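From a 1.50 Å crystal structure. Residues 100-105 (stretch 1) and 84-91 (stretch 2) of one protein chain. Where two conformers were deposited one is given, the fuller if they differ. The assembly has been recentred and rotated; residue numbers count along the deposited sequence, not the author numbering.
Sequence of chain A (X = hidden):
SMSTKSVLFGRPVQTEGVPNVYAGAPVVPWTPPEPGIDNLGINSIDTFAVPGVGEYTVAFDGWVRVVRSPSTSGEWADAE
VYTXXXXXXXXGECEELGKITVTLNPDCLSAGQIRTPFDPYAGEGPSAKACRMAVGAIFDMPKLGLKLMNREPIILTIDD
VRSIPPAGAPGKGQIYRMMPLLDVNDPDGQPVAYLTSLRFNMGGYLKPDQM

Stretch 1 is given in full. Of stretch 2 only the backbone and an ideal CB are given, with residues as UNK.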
# COMPACT_ATOMS: atom_id res chain seq x y z
N ILE A 100 4.46 -16.48 16.87
CA ILE A 100 4.73 -15.70 15.68
C ILE A 100 5.64 -14.54 16.08
O ILE A 100 5.33 -13.80 17.03
CB ILE A 100 3.43 -15.17 15.04
CG1 ILE A 100 2.47 -16.34 14.75
CG2 ILE A 100 3.73 -14.38 13.77
CD1 ILE A 100 1.07 -15.91 14.36
N THR A 101 6.75 -14.38 15.36
CA THR A 101 7.69 -13.29 15.60
C THR A 101 7.75 -12.42 14.36
O THR A 101 7.99 -12.93 13.25
CB THR A 101 9.08 -13.84 15.95
OG1 THR A 101 8.99 -14.66 17.11
CG2 THR A 101 10.05 -12.69 16.22
N VAL A 102 7.53 -11.12 14.54
CA VAL A 102 7.48 -10.17 13.45
C VAL A 102 8.69 -9.26 13.54
O VAL A 102 8.93 -8.63 14.57
CB VAL A 102 6.17 -9.37 13.45
CG1 VAL A 102 6.08 -8.49 12.23
CG2 VAL A 102 4.97 -10.31 13.51
N THR A 103 9.46 -9.20 12.45
CA THR A 103 10.64 -8.36 12.33
C THR A 103 10.59 -7.67 10.98
O THR A 103 9.66 -7.86 10.20
CB THR A 103 11.90 -9.22 12.47
OG1 THR A 103 11.88 -10.24 11.47
CG2 THR A 103 11.96 -9.88 13.85
N LEU A 104 11.60 -6.85 10.69
CA LEU A 104 11.65 -6.19 9.39
C LEU A 104 12.30 -7.06 8.32
O LEU A 104 13.25 -7.80 8.58
CB LEU A 104 12.44 -4.88 9.49
CG LEU A 104 11.86 -3.81 10.41
CD1 LEU A 104 12.78 -2.59 10.35
CD2 LEU A 104 10.45 -3.44 10.04
N ASN A 105 11.80 -6.92 7.11
CA ASN A 105 12.44 -7.52 5.94
C ASN A 105 13.66 -6.68 5.58
O ASN A 105 13.52 -5.51 5.24
CB ASN A 105 11.46 -7.51 4.77
CG ASN A 105 12.00 -8.23 3.55
OD1 ASN A 105 13.21 -8.41 3.40
ND2 ASN A 105 11.10 -8.63 2.66
N UNK A 84 12.04 6.55 9.42
CA UNK A 84 12.28 5.20 8.93
C UNK A 84 12.12 4.26 10.12
O UNK A 84 12.63 4.54 11.21
CB UNK A 84 13.66 5.07 8.29
N UNK A 85 11.47 3.12 9.91
CA UNK A 85 11.41 2.05 10.90
C UNK A 85 12.64 1.18 10.65
O UNK A 85 12.74 0.53 9.60
CB UNK A 85 10.11 1.25 10.80
N UNK A 86 13.59 1.19 11.58
CA UNK A 86 14.89 0.56 11.35
C UNK A 86 15.08 -0.78 12.05
O UNK A 86 16.00 -1.53 11.67
CB UNK A 86 16.00 1.51 11.80
N UNK A 87 14.25 -1.10 13.03
CA UNK A 87 14.35 -2.40 13.69
C UNK A 87 13.04 -2.62 14.43
O UNK A 87 12.42 -1.66 14.91
CB UNK A 87 15.55 -2.47 14.64
N UNK A 88 12.61 -3.88 14.49
CA UNK A 88 11.38 -4.25 15.17
C UNK A 88 11.54 -5.64 15.76
O UNK A 88 12.32 -6.46 15.26
CB UNK A 88 10.18 -4.20 14.22
N UNK A 89 10.79 -5.90 16.83
CA UNK A 89 10.54 -7.27 17.27
C UNK A 89 9.19 -7.26 17.98
O UNK A 89 9.05 -6.60 19.02
CB UNK A 89 11.65 -7.79 18.18
N UNK A 90 8.21 -7.97 17.43
CA UNK A 90 6.95 -8.19 18.13
C UNK A 90 6.68 -9.68 18.18
O UNK A 90 6.94 -10.40 17.21
CB UNK A 90 5.80 -7.45 17.45
N UNK A 91 6.14 -10.15 19.29
CA UNK A 91 5.90 -11.57 19.50
C UNK A 91 4.46 -11.77 19.94
O UNK A 91 3.93 -11.03 20.78
CB UNK A 91 6.87 -12.15 20.53

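Stretch 2 runs antiparallel to strand 100-104, with an angle of 167° between their directions. The two are closely paired at one end and spread apart at the other.

Position 84 lies beyond the reach of stretch 1. Nothing lies within 5.5 Å of its ideal CB, so stretch 1 sets no preference. The residue is Asn 84, and its side chain makes its hydrogen bonds outside this contact.

At position 85 CA-to-CB points toward stretch 1. The ideal CB is 4.7 Å from Leu 104 CD1, and no polar side chain is offered there. A medium-sized aliphatic residue would suit, such as leucine, isoleucine, valine or methionine. The residue is Leu 85. Its CD2 lies 3.7 Å from Leu 104 CD2.

Positions 86 and 87 point away, so many side chains would fit. Position 86 has psi -16°, which interrupts the extended backbone. They are Ile 86 and Glu 87. Their backbone is covered by the leucine: Leu 104 CD1 is 3.4 Å from both Ile 86 C and Glu 87 N.

Position 88 points toward stretch 1. Its ideal CB is 4.2 Å from Leu 104 CG and 4.6 Å from Thr 103 CA. Val 102 and Leu 104 offer apolar surface, so a long, flexible apolar side chain would suit; leucine or isoleucine could also serve. The residue is Met 88. Its CE lies 3.5 Å from Val 102 CG1 and 4.0 Å from Leu 104 CD2, touching both residues. Here the backbones are linked through water 1, which accepts from Met 88 N at 3.0 Å and Leu 104 N at 3.1 Å.

Position 89 points away, but its ideal CB is 4.8 Å from Thr 103 CG2. A long polar chain or a threonine would be reasonable. It is Lys 89, extended, with CE 4.2 Å from Thr 101 CG2.

Position 90 forms the hydrogen-bonded pair with Val 102, and its CB lies on the same sheet face as that valine. An apolar or beta-branched residue would suit. The residue is Met 90. Its N donates to Val 102 O at 3.0 Å, and Val 102 N donates to Met 90 O at 2.8 Å. Its CB is 4.4 Å from Val 102 CB, but the end of the chain leads away.

Position 91 forms a non-hydrogen-bonded pair with Thr 101, on that threonine's face. Valine, threonine or isoleucine would suit. It is Val 91, with CG2 4.1 Å from Thr 101 OG1.

Stretch 2 84-91: NLIEMKMV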
# COMPACT_ATOMS: atom_id res chain seq x y z
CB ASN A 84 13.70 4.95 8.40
CG ASN A 84 14.01 5.62 7.06
OD1 ASN A 84 15.17 5.60 6.63
ND2 ASN A 84 13.01 6.19 6.39
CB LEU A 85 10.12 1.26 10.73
CG LEU A 85 9.89 0.03 11.59
CD1 LEU A 85 9.99 0.37 13.06
CD2 LEU A 85 8.53 -0.58 11.26
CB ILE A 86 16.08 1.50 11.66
CG1 ILE A 86 16.16 1.82 13.16
CG2 ILE A 86 15.99 2.78 10.86
CD1 ILE A 86 17.39 2.66 13.54
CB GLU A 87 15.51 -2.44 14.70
CG GLU A 87 15.93 -3.85 15.10
CD GLU A 87 17.14 -3.88 16.00
OE1 GLU A 87 17.56 -2.81 16.48
OE2 GLU A 87 17.70 -4.99 16.21
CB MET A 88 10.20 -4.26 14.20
CG MET A 88 8.85 -4.61 14.82
SD MET A 88 7.55 -4.30 13.60
CE MET A 88 7.93 -5.48 12.32
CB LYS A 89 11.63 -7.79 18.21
CG LYS A 89 11.42 -9.27 18.58
CD LYS A 89 12.58 -9.88 19.36
CE LYS A 89 12.46 -11.41 19.42
NZ LYS A 89 13.65 -12.07 20.04
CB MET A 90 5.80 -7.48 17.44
CG MET A 90 5.98 -5.98 17.41
SD MET A 90 4.59 -5.14 16.66
CE MET A 90 3.45 -5.17 18.04
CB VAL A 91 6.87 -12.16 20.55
CG1 VAL A 91 6.56 -13.63 20.79
CG2 VAL A 91 8.31 -11.97 20.10
O HOH W 1 13.85 -5.90 12.60
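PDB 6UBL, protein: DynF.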